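Local coordinates for putative pachytene checkpoint protein 2 (PDB 4XGU) that binds and hydrolyses ATP as an AAA+ protein remodeller and probably plays a key role in chromosome recombination during meiosis, at residues I11-R16 with S93-Y98; N170-I175 with R286-D291; M209-S214 with F248-E253; S323-Y328 with Q356-T361; V343-E348 with E400-L405. All coordinates share one frame; numbering follows the deposited sequence.

Contact 1 of 5, residues I11-R16 with S93-Y98; sequences IHAEIR and SNIHVY
H96 bonds on both sides of its peptide to strand 12-16, its N giving to A13 O (2.7 Å) and its O receiving I15 N. Y98 N continues the ladder to I15 O (2.9 Å). Near its start the pairing slackens: N94 O takes two weak bonds, from A13 N and from H12 ND1.

Among apolar contacts, A13 CB meets I95 CG2 at 3.6 Å, the small alanine leaving room for a beta-branched neighbour; I15 and I95 on this face pack on helix 30-41. On the other face Y98 holds CG between its backbone N and carbonyl carbon (chi1 69°), and R16 CB rests over the ring, 4.0 Å from its centroid, a CH-pi contact. E14 CB approaches Y98 CE1 at 3.9 Å. An alanine in place of Y98 would probably leave R16 CB and E14 CB without this support and open a gap beside I198. R16 ends at D133 and E14 at H195. This is parallel pairing within the mixed sheet of the Pch2 N-terminal domain.

Contact 2 of 5, residues N170-I175 with R286-D291; sequences NVNRLI and RIRRRD
The guanidinium of R173 has R290 O and D291 N over one face, and R288 O and R289 O at its edge, near the plane. That of R288 carries N172 O over one face, 3.1 Å above the plane and offset toward the rim. Contacts at the edge give R173 its bonds to this segment: NE donates to R288 O at 2.9 Å, the oxygen lying 15° out of the guanidinium plane, while NH2 adds weak bonds to R288 O and R289 O. An arginine suits this place because its several N-H groups can serve neighbouring carbonyls at once, and the C-terminal end of helix 275-288 would probably favour a cation.

The site lies where the chain enters strand 174-178 of the AAA+ ATPase core, the strand that leads into the P-loop; beyond D291 begins the adjacent parallel strand 293-299.

D291 OD1 pairs with R173 NH2 at 3.4 Å by charge alone, since the oxygen lies well out of the guanidinium plane and no N-H points at it; the carboxylate and guanidinium planes stand 82° apart. OD2 of D291 bonds to H163. N172 and R288 lie side by side, pointing the same way. Their approach, NH2 of R288 to OD1 of N172, is modelled so short that its exact length is doubtful. R290 turns away to a salt bridge with D237.

Contact 3 of 5, residues M209-S214 with F248-E253; sequences MLEINS and FVLIDE
L250 and M209 interlock on one face of the parallel pair formed by strands 206-212 and 245-251, in the P-loop ATPase core. The run from F248 to E253, hydrophobic residues followed by Asp-Glu, has the form of a Walker B motif. The extended M209 chain brings CE against L250 CB and CD2, 3.6 Å from the latter. E211 lies alongside L250, its CG 3.9 Å from CD2, and thus the L250 methyl fills the hollow between methionine tip and glutamate stem. M209 CB also abuts F248 CB, the two side chains crossing at about a right angle. Helix 185-199 covers this face.

On the other face I212 CD1 rests against V249 CG1 (4.0 Å) and, more loosely, I251 CG1 (4.4 Å); helix 228-241 packs on I212 and V249 here, where branched aliphatic side chains suit a buried face. Four backbone bonds, from L210 N to F248 O through D252 N to I212 O, fix the register. D252, beside T186 of the P-loop, ends with OD2 3.3 Å from S214 CB.

Contact 4 of 5, residues S323-Y328 with Q356-T361; sequences SDFARY and QDICDT
Q356 O meets the hydroxyl of Y328 where the first turn of helix 324-340, a helix of the C-terminal lid domain of the AAA+ module, packs on the loop leading to helix 367-378. Y328 OH donates to Q356 O at 2.6 Å. The oxygen lies at the edge of the ring, near its plane, and the hydroxyl lies in the carbonyl plane (153° at the oxygen). A phenylalanine in place of Y328 would probably keep the ring packing but leave Q356 O without this donor.

D357 turns outward to a salt bridge with K332, as suits an acidic residue at the surface. I358 returns to the interface, CB 3.8 Å from Y328 CE1. Its CG2 is the wedge between two rings, 3.4 Å from F325 CE1 and 3.5 Å from Y328 CD1. F325 and Y328 are three residues apart on the helix, and a beta-branched isoleucine offers a methyl at CG2 small enough to enter between them. F373 of helix 367-378 also touches I358. C359 follows, its CA 3.5 Å from F325 CE1. Its sulfur approaches the same ring obliquely: C359 SG lies 5.0 Å from the centroid of the F325 ring, 61° off its normal, and nearest to CZ, at 3.9 Å.

Contact 5 of 5, residues V343-E348 with E400-L405; sequences VVIDNE and EETITL
V343 O receives I403 N at 3.1 Å, and I345 N returns a weak bond to I403 O, joining two loop segments whose touching parts run in directions 47° apart. Between these bonds T402 uses its methyl rather than its hydroxyl: CG2, anti to the backbone N, lies 3.4 Å from V343 O and 3.5 Å from I345 CB, and the two side chains cross obliquely. V344 and I403 are both buried, with V344 CG2 4.4 Å from I403 CB. Their branched aliphatic chains suit the interior, V344 packing on L338 and I403 on C408 and L411.

D346 supplies the polar link. With CG anti to its backbone N (chi1 -166°), OD2 accepts L405 N at 3.0 Å through the anti lone pair, and OD1 bonds to V349 N, so the carboxylate ties its own loop to the other segment. The partial positive charge of a helix start would probably favour an acid here. D346 OD2 also lies 3.6 Å from T404 CB. K162 and N94 of a neighbouring subunit pack on V343 and E401. T404 OG1 accepts N407 N, making T404 the N-cap of helix 405-420, the last helix of the lid domain.

In the fold
Contact 1 closes first along the chain, in the three-stranded sheet of the N-terminal domain. Contact 3 is nested within the loop closed by contact 2; their centres are about 16 Å apart and both reach the seven-stranded sheet of the ATPase core. Contacts 4 and 5 follow in the lid, their segments alternating along the chain and their centres about 23 Å apart, so that both help fold the loop between helices 324-340 and 367-378. Contacts 2 and 5 lie farthest apart, about 52 Å between centres. The side chain of D252 in contact 3 is about 6 Å from ADP. At the subunit boundary, E401 of contact 5 packs on N94 of a neighbouring subunit, joining lid to N-terminal domain.

Contact 1 of 5, residues I11-R16 with S93-Y98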
# COMPACT_ATOMS: atom_id res chain seq x y z
N ILE B 11 31.15 4.34 47.97
CA ILE B 11 32.14 4.20 46.91
C ILE B 11 32.50 2.73 46.78
O ILE B 11 32.62 2.03 47.79
CB ILE B 11 33.40 5.04 47.18
CG1 ILE B 11 33.03 6.45 47.61
CG2 ILE B 11 34.29 5.07 45.96
CD1 ILE B 11 34.22 7.35 47.84
N HIS B 12 32.68 2.27 45.55
CA HIS B 12 32.97 0.86 45.31
C HIS B 12 34.42 0.64 44.89
O HIS B 12 35.10 1.57 44.44
CB HIS B 12 32.03 0.30 44.25
CG HIS B 12 30.58 0.34 44.65
ND1 HIS B 12 29.91 -0.77 45.12
CD2 HIS B 12 29.68 1.35 44.64
CE1 HIS B 12 28.66 -0.43 45.39
NE2 HIS B 12 28.50 0.85 45.10
N ALA B 13 34.89 -0.59 45.04
CA ALA B 13 36.21 -0.94 44.57
C ALA B 13 36.20 -2.32 43.92
O ALA B 13 35.74 -3.30 44.51
CB ALA B 13 37.21 -0.90 45.71
N GLU B 14 36.71 -2.38 42.69
CA GLU B 14 36.81 -3.64 41.96
C GLU B 14 38.28 -4.03 41.89
O GLU B 14 39.12 -3.24 41.49
CB GLU B 14 36.22 -3.50 40.55
CG GLU B 14 34.81 -2.94 40.53
CD GLU B 14 34.36 -2.53 39.14
OE1 GLU B 14 35.07 -2.86 38.16
OE2 GLU B 14 33.30 -1.88 39.02
N ILE B 15 38.58 -5.26 42.29
CA ILE B 15 39.96 -5.73 42.31
C ILE B 15 40.11 -7.04 41.54
O ILE B 15 39.48 -8.04 41.87
CB ILE B 15 40.45 -5.94 43.75
CG1 ILE B 15 40.38 -4.63 44.53
CG2 ILE B 15 41.87 -6.48 43.75
CD1 ILE B 15 40.77 -4.77 45.99
N ARG B 16 40.94 -7.02 40.50
CA ARG B 16 41.20 -8.22 39.72
C ARG B 16 42.40 -8.99 40.28
O ARG B 16 43.52 -8.48 40.29
CB ARG B 16 41.47 -7.86 38.25
CG ARG B 16 41.59 -9.08 37.34
CD ARG B 16 42.57 -8.83 36.21
NE ARG B 16 42.28 -7.60 35.48
CZ ARG B 16 43.05 -7.11 34.52
NH1 ARG B 16 44.16 -7.74 34.18
NH2 ARG B 16 42.72 -5.98 33.91
N SER B 93 31.68 -4.22 52.07
CA SER B 93 30.63 -4.89 51.31
C SER B 93 30.56 -4.38 49.87
O SER B 93 29.96 -5.02 49.01
CB SER B 93 29.28 -4.70 51.99
OG SER B 93 28.23 -5.11 51.13
N ASN B 94 31.16 -3.22 49.62
CA ASN B 94 31.13 -2.61 48.30
C ASN B 94 32.38 -2.92 47.49
O ASN B 94 32.50 -2.50 46.34
CB ASN B 94 30.95 -1.10 48.41
CG ASN B 94 29.81 -0.71 49.32
OD1 ASN B 94 28.66 -0.65 48.90
ND2 ASN B 94 30.14 -0.43 50.57
N ILE B 95 33.31 -3.63 48.10
CA ILE B 95 34.55 -3.97 47.40
C ILE B 95 34.49 -5.40 46.88
O ILE B 95 34.28 -6.35 47.64
CB ILE B 95 35.78 -3.76 48.31
CG1 ILE B 95 35.70 -4.60 49.58
CG2 ILE B 95 35.89 -2.31 48.71
CD1 ILE B 95 36.84 -4.34 50.53
N HIS B 96 34.65 -5.55 45.57
CA HIS B 96 34.48 -6.85 44.94
C HIS B 96 35.76 -7.34 44.28
O HIS B 96 36.43 -6.60 43.57
CB HIS B 96 33.36 -6.81 43.91
CG HIS B 96 32.11 -6.17 44.42
ND1 HIS B 96 31.82 -4.84 44.21
CD2 HIS B 96 31.07 -6.67 45.13
CE1 HIS B 96 30.66 -4.55 44.77
NE2 HIS B 96 30.18 -5.64 45.33
N VAL B 97 36.07 -8.60 44.53
CA VAL B 97 37.26 -9.21 43.99
C VAL B 97 36.84 -10.19 42.91
O VAL B 97 35.84 -10.90 43.06
CB VAL B 97 38.06 -9.89 45.10
CG1 VAL B 97 39.45 -10.25 44.62
CG2 VAL B 97 38.15 -8.97 46.35
N TYR B 98 37.58 -10.22 41.80
CA TYR B 98 37.16 -11.00 40.64
C TYR B 98 38.34 -11.46 39.80
O TYR B 98 39.44 -10.91 39.89
CB TYR B 98 36.21 -10.17 39.77
CG TYR B 98 36.88 -9.01 39.07
CD1 TYR B 98 37.16 -7.82 39.75
CD2 TYR B 98 37.25 -9.09 37.74
CE1 TYR B 98 37.77 -6.76 39.12
CE2 TYR B 98 37.86 -8.03 37.10
CZ TYR B 98 38.13 -6.86 37.79
OH TYR B 98 38.74 -5.81 37.15

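Contact 2 of 5, residues N170-I175 with R286-D291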
# COMPACT_ATOMS: atom_id res chain seq x y z
N ASN B 170 7.03 0.16 38.57
CA ASN B 170 7.29 -0.16 37.17
C ASN B 170 8.77 -0.28 36.83
O ASN B 170 9.49 0.72 36.77
CB ASN B 170 6.62 0.88 36.27
CG ASN B 170 6.90 0.64 34.80
OD1 ASN B 170 6.36 -0.28 34.20
ND2 ASN B 170 7.74 1.49 34.22
N VAL B 171 9.23 -1.51 36.62
CA VAL B 171 10.61 -1.77 36.23
C VAL B 171 10.63 -2.60 34.95
O VAL B 171 10.33 -3.79 34.97
CB VAL B 171 11.38 -2.50 37.34
CG1 VAL B 171 12.80 -2.79 36.90
CG2 VAL B 171 11.38 -1.67 38.62
N ASN B 172 10.97 -1.96 33.84
CA ASN B 172 10.91 -2.61 32.53
C ASN B 172 12.06 -3.56 32.24
O ASN B 172 11.93 -4.46 31.41
CB ASN B 172 10.85 -1.55 31.42
CG ASN B 172 9.47 -0.95 31.26
OD1 ASN B 172 8.46 -1.61 31.50
ND2 ASN B 172 9.42 0.30 30.83
N ARG B 173 13.18 -3.35 32.92
CA ARG B 173 14.41 -4.13 32.73
C ARG B 173 14.98 -3.97 31.32
O ARG B 173 15.79 -4.79 30.88
CB ARG B 173 14.16 -5.62 33.01
CG ARG B 173 14.98 -6.17 34.16
CD ARG B 173 14.17 -6.24 35.44
NE ARG B 173 13.13 -7.26 35.39
CZ ARG B 173 12.29 -7.52 36.39
NH1 ARG B 173 12.38 -6.84 37.52
NH2 ARG B 173 11.37 -8.46 36.25
N LEU B 174 14.57 -2.92 30.63
CA LEU B 174 15.10 -2.62 29.30
C LEU B 174 15.73 -1.23 29.31
O LEU B 174 15.23 -0.32 29.97
CB LEU B 174 13.99 -2.70 28.24
CG LEU B 174 14.38 -2.64 26.76
CD1 LEU B 174 13.37 -3.40 25.91
CD2 LEU B 174 14.49 -1.21 26.25
N ILE B 175 16.83 -1.08 28.59
CA ILE B 175 17.47 0.23 28.46
C ILE B 175 17.82 0.50 26.99
O ILE B 175 18.26 -0.40 26.28
CB ILE B 175 18.73 0.33 29.34
CG1 ILE B 175 19.52 1.59 29.01
CG2 ILE B 175 19.59 -0.90 29.17
CD1 ILE B 175 20.90 1.63 29.62
N ARG B 286 8.86 -11.54 27.08
CA ARG B 286 9.00 -12.74 27.90
C ARG B 286 10.26 -12.67 28.76
O ARG B 286 10.25 -13.02 29.94
CB ARG B 286 9.06 -13.99 27.02
CG ARG B 286 9.51 -15.24 27.77
CD ARG B 286 9.10 -16.51 27.06
NE ARG B 286 9.80 -16.68 25.79
CZ ARG B 286 10.56 -17.74 25.50
NH1 ARG B 286 10.70 -18.72 26.38
NH2 ARG B 286 11.16 -17.81 24.32
N ILE B 287 11.33 -12.19 28.15
CA ILE B 287 12.64 -12.18 28.77
C ILE B 287 12.77 -11.18 29.93
O ILE B 287 13.30 -11.51 30.99
CB ILE B 287 13.72 -11.90 27.70
CG1 ILE B 287 13.94 -13.15 26.85
CG2 ILE B 287 15.01 -11.46 28.33
CD1 ILE B 287 15.30 -13.21 26.20
N ARG B 288 12.25 -9.97 29.73
CA ARG B 288 12.38 -8.90 30.71
C ARG B 288 11.63 -9.17 32.02
O ARG B 288 11.90 -8.53 33.03
CB ARG B 288 11.89 -7.58 30.12
CG ARG B 288 10.58 -7.70 29.35
CD ARG B 288 10.08 -6.35 28.88
NE ARG B 288 9.39 -5.63 29.94
CZ ARG B 288 8.84 -4.43 29.80
NH1 ARG B 288 8.91 -3.80 28.64
NH2 ARG B 288 8.22 -3.86 30.82
N ARG B 289 10.70 -10.13 32.00
CA ARG B 289 9.91 -10.44 33.19
C ARG B 289 10.75 -11.06 34.30
O ARG B 289 10.40 -10.96 35.47
CB ARG B 289 8.76 -11.38 32.83
CG ARG B 289 7.49 -10.66 32.45
CD ARG B 289 6.39 -11.62 32.04
NE ARG B 289 5.63 -11.09 30.92
CZ ARG B 289 4.71 -10.14 31.02
NH1 ARG B 289 4.42 -9.61 32.21
NH2 ARG B 289 4.07 -9.71 29.94
N ARG B 290 11.86 -11.69 33.92
CA ARG B 290 12.74 -12.31 34.90
C ARG B 290 13.49 -11.26 35.71
O ARG B 290 13.80 -10.18 35.21
CB ARG B 290 13.73 -13.24 34.21
CG ARG B 290 13.10 -14.15 33.17
CD ARG B 290 13.27 -15.61 33.55
NE ARG B 290 12.56 -16.49 32.62
CZ ARG B 290 12.38 -17.79 32.83
NH1 ARG B 290 12.85 -18.36 33.92
NH2 ARG B 290 11.72 -18.52 31.93
N ASP B 291 13.79 -11.59 36.96
CA ASP B 291 14.50 -10.67 37.84
C ASP B 291 16.00 -10.63 37.53
O ASP B 291 16.64 -9.60 37.68
CB ASP B 291 14.29 -11.07 39.31
CG ASP B 291 12.87 -10.82 39.78
OD1 ASP B 291 12.14 -10.07 39.10
OD2 ASP B 291 12.50 -11.38 40.83

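Contact 3 of 5, residues M209-S214 with F248-E253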
# COMPACT_ATOMS: atom_id res chain seq x y z
N MET B 209 26.54 -12.85 29.03
CA MET B 209 25.94 -11.85 28.15
C MET B 209 25.75 -12.40 26.74
O MET B 209 26.67 -12.95 26.14
CB MET B 209 26.79 -10.58 28.09
CG MET B 209 26.50 -9.71 26.86
SD MET B 209 27.21 -8.05 26.95
CE MET B 209 27.24 -7.59 25.23
N LEU B 210 24.54 -12.22 26.22
CA LEU B 210 24.20 -12.63 24.86
C LEU B 210 24.07 -11.42 23.95
O LEU B 210 23.23 -10.55 24.17
CB LEU B 210 22.91 -13.44 24.85
CG LEU B 210 23.11 -14.90 25.24
CD1 LEU B 210 21.79 -15.56 25.57
CD2 LEU B 210 23.81 -15.64 24.11
N GLU B 211 24.92 -11.37 22.93
CA GLU B 211 24.91 -10.25 22.00
C GLU B 211 24.27 -10.65 20.67
O GLU B 211 24.64 -11.66 20.07
CB GLU B 211 26.34 -9.75 21.76
CG GLU B 211 26.42 -8.55 20.84
CD GLU B 211 27.83 -8.03 20.68
OE1 GLU B 211 28.76 -8.65 21.24
OE2 GLU B 211 28.00 -6.99 20.00
N ILE B 212 23.31 -9.85 20.22
CA ILE B 212 22.59 -10.13 18.99
C ILE B 212 22.81 -9.02 17.96
O ILE B 212 22.93 -7.85 18.32
CB ILE B 212 21.07 -10.29 19.25
CG1 ILE B 212 20.83 -11.16 20.48
CG2 ILE B 212 20.37 -10.87 18.03
CD1 ILE B 212 19.36 -11.31 20.84
N ASN B 213 22.87 -9.40 16.69
CA ASN B 213 22.89 -8.47 15.56
C ASN B 213 24.15 -7.60 15.51
O ASN B 213 24.06 -6.38 15.34
CB ASN B 213 21.65 -7.57 15.61
CG ASN B 213 21.34 -6.93 14.27
OD1 ASN B 213 21.62 -7.50 13.22
ND2 ASN B 213 20.78 -5.73 14.31
N SER B 214 25.32 -8.22 15.63
CA SER B 214 26.58 -7.48 15.57
C SER B 214 27.46 -7.97 14.42
O SER B 214 28.12 -9.00 14.53
CB SER B 214 27.33 -7.61 16.89
OG SER B 214 27.79 -8.94 17.09
N PHE B 248 22.74 -10.78 30.30
CA PHE B 248 22.65 -9.50 29.61
C PHE B 248 22.36 -9.73 28.14
O PHE B 248 23.01 -10.54 27.49
CB PHE B 248 23.95 -8.70 29.76
CG PHE B 248 24.18 -8.16 31.14
CD1 PHE B 248 24.83 -8.92 32.10
CD2 PHE B 248 23.76 -6.88 31.47
CE1 PHE B 248 25.04 -8.42 33.37
CE2 PHE B 248 23.97 -6.38 32.74
CZ PHE B 248 24.62 -7.14 33.69
N VAL B 249 21.37 -9.01 27.61
CA VAL B 249 21.07 -9.13 26.19
C VAL B 249 21.32 -7.81 25.48
O VAL B 249 20.63 -6.82 25.72
CB VAL B 249 19.62 -9.57 25.96
CG1 VAL B 249 19.31 -9.61 24.47
CG2 VAL B 249 19.37 -10.93 26.60
N LEU B 250 22.32 -7.81 24.61
CA LEU B 250 22.63 -6.63 23.81
C LEU B 250 22.07 -6.77 22.41
O LEU B 250 22.21 -7.82 21.78
CB LEU B 250 24.14 -6.40 23.76
CG LEU B 250 24.60 -5.25 22.87
CD1 LEU B 250 24.02 -3.93 23.35
CD2 LEU B 250 26.12 -5.17 22.82
N ILE B 251 21.42 -5.72 21.92
CA ILE B 251 20.85 -5.72 20.58
C ILE B 251 21.34 -4.50 19.80
O ILE B 251 21.03 -3.36 20.15
CB ILE B 251 19.31 -5.73 20.64
CG1 ILE B 251 18.82 -6.98 21.37
CG2 ILE B 251 18.72 -5.67 19.24
CD1 ILE B 251 17.37 -6.91 21.80
N ASP B 252 22.10 -4.75 18.74
CA ASP B 252 22.71 -3.68 17.95
C ASP B 252 21.89 -3.36 16.71
O ASP B 252 21.19 -4.23 16.18
CB ASP B 252 24.13 -4.06 17.55
CG ASP B 252 25.01 -4.36 18.75
OD1 ASP B 252 24.95 -3.61 19.74
OD2 ASP B 252 25.76 -5.36 18.70
N GLU B 253 21.99 -2.11 16.24
CA GLU B 253 21.28 -1.64 15.05
C GLU B 253 19.80 -2.03 15.08
O GLU B 253 19.29 -2.62 14.14
CB GLU B 253 21.93 -2.20 13.78
CG GLU B 253 23.20 -1.49 13.38
CD GLU B 253 23.20 -1.08 11.91
OE1 GLU B 253 22.45 -1.70 11.12
OE2 GLU B 253 23.94 -0.14 11.55

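Contact 4 of 5, residues S323-Y328 with Q356-T361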
# COMPACT_ATOMS: atom_id res chain seq x y z
N SER B 323 31.93 16.66 21.95
CA SER B 323 32.11 18.10 21.86
C SER B 323 33.58 18.46 21.72
O SER B 323 34.44 17.58 21.69
CB SER B 323 31.51 18.79 23.08
OG SER B 323 32.05 18.26 24.28
N ASP B 324 33.87 19.76 21.64
CA ASP B 324 35.24 20.23 21.46
C ASP B 324 36.17 19.80 22.60
O ASP B 324 37.32 19.44 22.37
CB ASP B 324 35.27 21.76 21.32
CG ASP B 324 34.59 22.24 20.06
OD1 ASP B 324 33.57 21.63 19.66
OD2 ASP B 324 35.07 23.22 19.45
N PHE B 325 35.65 19.83 23.82
CA PHE B 325 36.42 19.39 24.98
C PHE B 325 36.66 17.88 24.94
O PHE B 325 37.74 17.41 25.29
CB PHE B 325 35.71 19.76 26.28
CG PHE B 325 36.25 19.07 27.50
CD1 PHE B 325 37.33 19.60 28.19
CD2 PHE B 325 35.69 17.89 27.96
CE1 PHE B 325 37.83 18.97 29.31
CE2 PHE B 325 36.19 17.25 29.08
CZ PHE B 325 37.26 17.79 29.75
N ALA B 326 35.64 17.14 24.52
CA ALA B 326 35.74 15.68 24.46
C ALA B 326 36.69 15.25 23.34
O ALA B 326 37.45 14.30 23.50
CB ALA B 326 34.37 15.07 24.26
N ARG B 327 36.64 15.97 22.22
CA ARG B 327 37.53 15.68 21.10
C ARG B 327 38.99 15.80 21.51
O ARG B 327 39.81 14.95 21.18
CB ARG B 327 37.24 16.62 19.92
CG ARG B 327 36.09 16.17 19.03
CD ARG B 327 35.79 17.23 17.98
NE ARG B 327 34.98 18.33 18.50
CZ ARG B 327 33.69 18.51 18.21
NH1 ARG B 327 33.08 17.68 17.38
NH2 ARG B 327 33.03 19.53 18.73
N TYR B 328 39.31 16.87 22.24
CA TYR B 328 40.66 17.08 22.75
C TYR B 328 41.09 15.91 23.62
O TYR B 328 42.21 15.41 23.51
CB TYR B 328 40.75 18.39 23.54
CG TYR B 328 42.05 18.56 24.30
CD1 TYR B 328 42.20 18.04 25.58
CD2 TYR B 328 43.13 19.24 23.74
CE1 TYR B 328 43.38 18.17 26.28
CE2 TYR B 328 44.31 19.39 24.44
CZ TYR B 328 44.44 18.85 25.70
OH TYR B 328 45.61 19.00 26.39
N GLN B 356 48.31 18.53 28.77
CA GLN B 356 47.73 18.00 30.00
C GLN B 356 46.21 17.95 29.88
O GLN B 356 45.64 18.32 28.85
CB GLN B 356 48.13 18.86 31.20
CG GLN B 356 49.60 19.23 31.22
CD GLN B 356 50.49 18.07 31.60
OE1 GLN B 356 50.11 17.21 32.40
NE2 GLN B 356 51.69 18.03 31.03
N ASP B 357 45.55 17.50 30.95
CA ASP B 357 44.09 17.51 30.99
C ASP B 357 43.58 18.94 31.04
O ASP B 357 44.04 19.76 31.84
CB ASP B 357 43.58 16.72 32.20
CG ASP B 357 43.92 15.24 32.10
OD1 ASP B 357 44.18 14.76 30.98
OD2 ASP B 357 43.91 14.56 33.15
N ILE B 358 42.62 19.24 30.17
CA ILE B 358 42.16 20.61 29.97
C ILE B 358 40.85 20.87 30.72
O ILE B 358 40.17 21.87 30.48
CB ILE B 358 41.98 20.89 28.45
CG1 ILE B 358 42.04 22.39 28.14
CG2 ILE B 358 40.71 20.23 27.91
CD1 ILE B 358 41.87 22.69 26.68
N CYS B 359 40.51 19.98 31.65
CA CYS B 359 39.21 20.03 32.32
C CYS B 359 38.97 21.34 33.08
O CYS B 359 39.84 21.81 33.82
CB CYS B 359 39.07 18.85 33.28
SG CYS B 359 37.36 18.33 33.58
N ASP B 360 37.79 21.91 32.84
CA ASP B 360 37.27 23.06 33.58
C ASP B 360 38.01 24.38 33.36
O ASP B 360 37.71 25.37 34.01
CB ASP B 360 37.24 22.75 35.09
CG ASP B 360 36.80 21.33 35.38
OD1 ASP B 360 35.60 21.03 35.19
OD2 ASP B 360 37.65 20.52 35.81
N THR B 361 38.97 24.38 32.43
CA THR B 361 39.79 25.56 32.15
C THR B 361 40.39 26.15 33.42
O THR B 361 40.53 27.37 33.55
CB THR B 361 38.97 26.67 31.44
OG1 THR B 361 38.09 27.30 32.37
CG2 THR B 361 38.17 26.09 30.28

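Contact 5 of 5, residues V343-E348 with E400-L405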
# COMPACT_ATOMS: atom_id res chain seq x y z
N VAL B 343 56.01 5.09 20.16
CA VAL B 343 55.81 5.62 18.82
C VAL B 343 56.10 7.12 18.80
O VAL B 343 56.81 7.62 17.92
CB VAL B 343 54.38 5.35 18.31
CG1 VAL B 343 54.11 6.14 17.04
CG2 VAL B 343 54.17 3.86 18.08
N VAL B 344 55.55 7.83 19.78
CA VAL B 344 55.81 9.25 19.93
C VAL B 344 56.79 9.50 21.08
O VAL B 344 56.44 9.39 22.25
CB VAL B 344 54.51 10.05 20.19
CG1 VAL B 344 54.82 11.50 20.53
CG2 VAL B 344 53.59 9.96 18.98
N ILE B 345 58.03 9.82 20.72
CA ILE B 345 59.07 10.12 21.71
C ILE B 345 59.64 11.51 21.49
O ILE B 345 59.96 11.88 20.36
CB ILE B 345 60.22 9.08 21.68
CG1 ILE B 345 59.70 7.68 22.03
CG2 ILE B 345 61.34 9.48 22.62
CD1 ILE B 345 60.79 6.63 22.06
N ASP B 346 59.76 12.27 22.57
CA ASP B 346 60.36 13.60 22.51
C ASP B 346 61.00 13.94 23.85
O ASP B 346 60.32 14.08 24.86
CB ASP B 346 59.32 14.65 22.12
CG ASP B 346 59.95 15.98 21.72
OD1 ASP B 346 60.76 16.52 22.50
OD2 ASP B 346 59.63 16.48 20.63
N ASN B 347 62.33 14.08 23.84
CA ASN B 347 63.05 14.46 25.05
C ASN B 347 63.30 15.96 25.12
O ASN B 347 63.72 16.47 26.16
CB ASN B 347 64.38 13.70 25.12
CG ASN B 347 64.21 12.28 25.63
OD1 ASN B 347 64.57 11.32 24.95
ND2 ASN B 347 63.66 12.15 26.83
N GLU B 348 63.04 16.67 24.03
CA GLU B 348 63.20 18.12 23.99
C GLU B 348 62.17 18.81 24.88
O GLU B 348 62.46 19.82 25.51
CB GLU B 348 63.09 18.64 22.56
CG GLU B 348 64.18 18.16 21.61
CD GLU B 348 63.96 18.64 20.19
OE1 GLU B 348 62.85 19.14 19.90
OE2 GLU B 348 64.89 18.52 19.36
N GLU B 400 59.98 9.34 9.69
CA GLU B 400 60.74 8.80 10.81
C GLU B 400 60.00 7.66 11.52
O GLU B 400 58.77 7.60 11.52
CB GLU B 400 61.06 9.91 11.82
CG GLU B 400 61.99 11.00 11.31
CD GLU B 400 61.29 12.04 10.46
OE1 GLU B 400 60.12 11.82 10.07
OE2 GLU B 400 61.91 13.09 10.18
N GLU B 401 60.78 6.76 12.11
CA GLU B 401 60.23 5.64 12.88
C GLU B 401 59.55 6.16 14.14
O GLU B 401 58.64 5.52 14.68
CB GLU B 401 61.34 4.65 13.25
CG GLU B 401 60.85 3.29 13.70
CD GLU B 401 60.67 2.32 12.55
OE1 GLU B 401 60.16 1.21 12.79
OE2 GLU B 401 61.04 2.67 11.41
N THR B 402 60.00 7.32 14.60
CA THR B 402 59.49 7.93 15.82
C THR B 402 59.14 9.40 15.57
O THR B 402 59.91 10.13 14.95
CB THR B 402 60.51 7.84 16.96
OG1 THR B 402 60.68 6.46 17.33
CG2 THR B 402 60.03 8.63 18.17
N ILE B 403 57.97 9.82 16.04
CA ILE B 403 57.51 11.18 15.80
C ILE B 403 57.82 12.12 16.96
O ILE B 403 57.55 11.79 18.12
CB ILE B 403 55.99 11.20 15.54
CG1 ILE B 403 55.61 10.12 14.52
CG2 ILE B 403 55.56 12.57 15.04
CD1 ILE B 403 54.14 10.10 14.19
N THR B 404 58.38 13.28 16.65
CA THR B 404 58.59 14.32 17.65
C THR B 404 57.24 14.95 17.99
O THR B 404 56.32 14.94 17.18
CB THR B 404 59.56 15.41 17.16
OG1 THR B 404 58.88 16.30 16.27
CG2 THR B 404 60.75 14.78 16.43
N LEU B 405 57.13 15.50 19.20
CA LEU B 405 55.88 16.11 19.64
C LEU B 405 55.44 17.31 18.77
O LEU B 405 54.26 17.42 18.44
CB LEU B 405 55.98 16.53 21.11
CG LEU B 405 54.65 16.75 21.86
CD1 LEU B 405 54.82 16.41 23.31
CD2 LEU B 405 54.16 18.18 21.72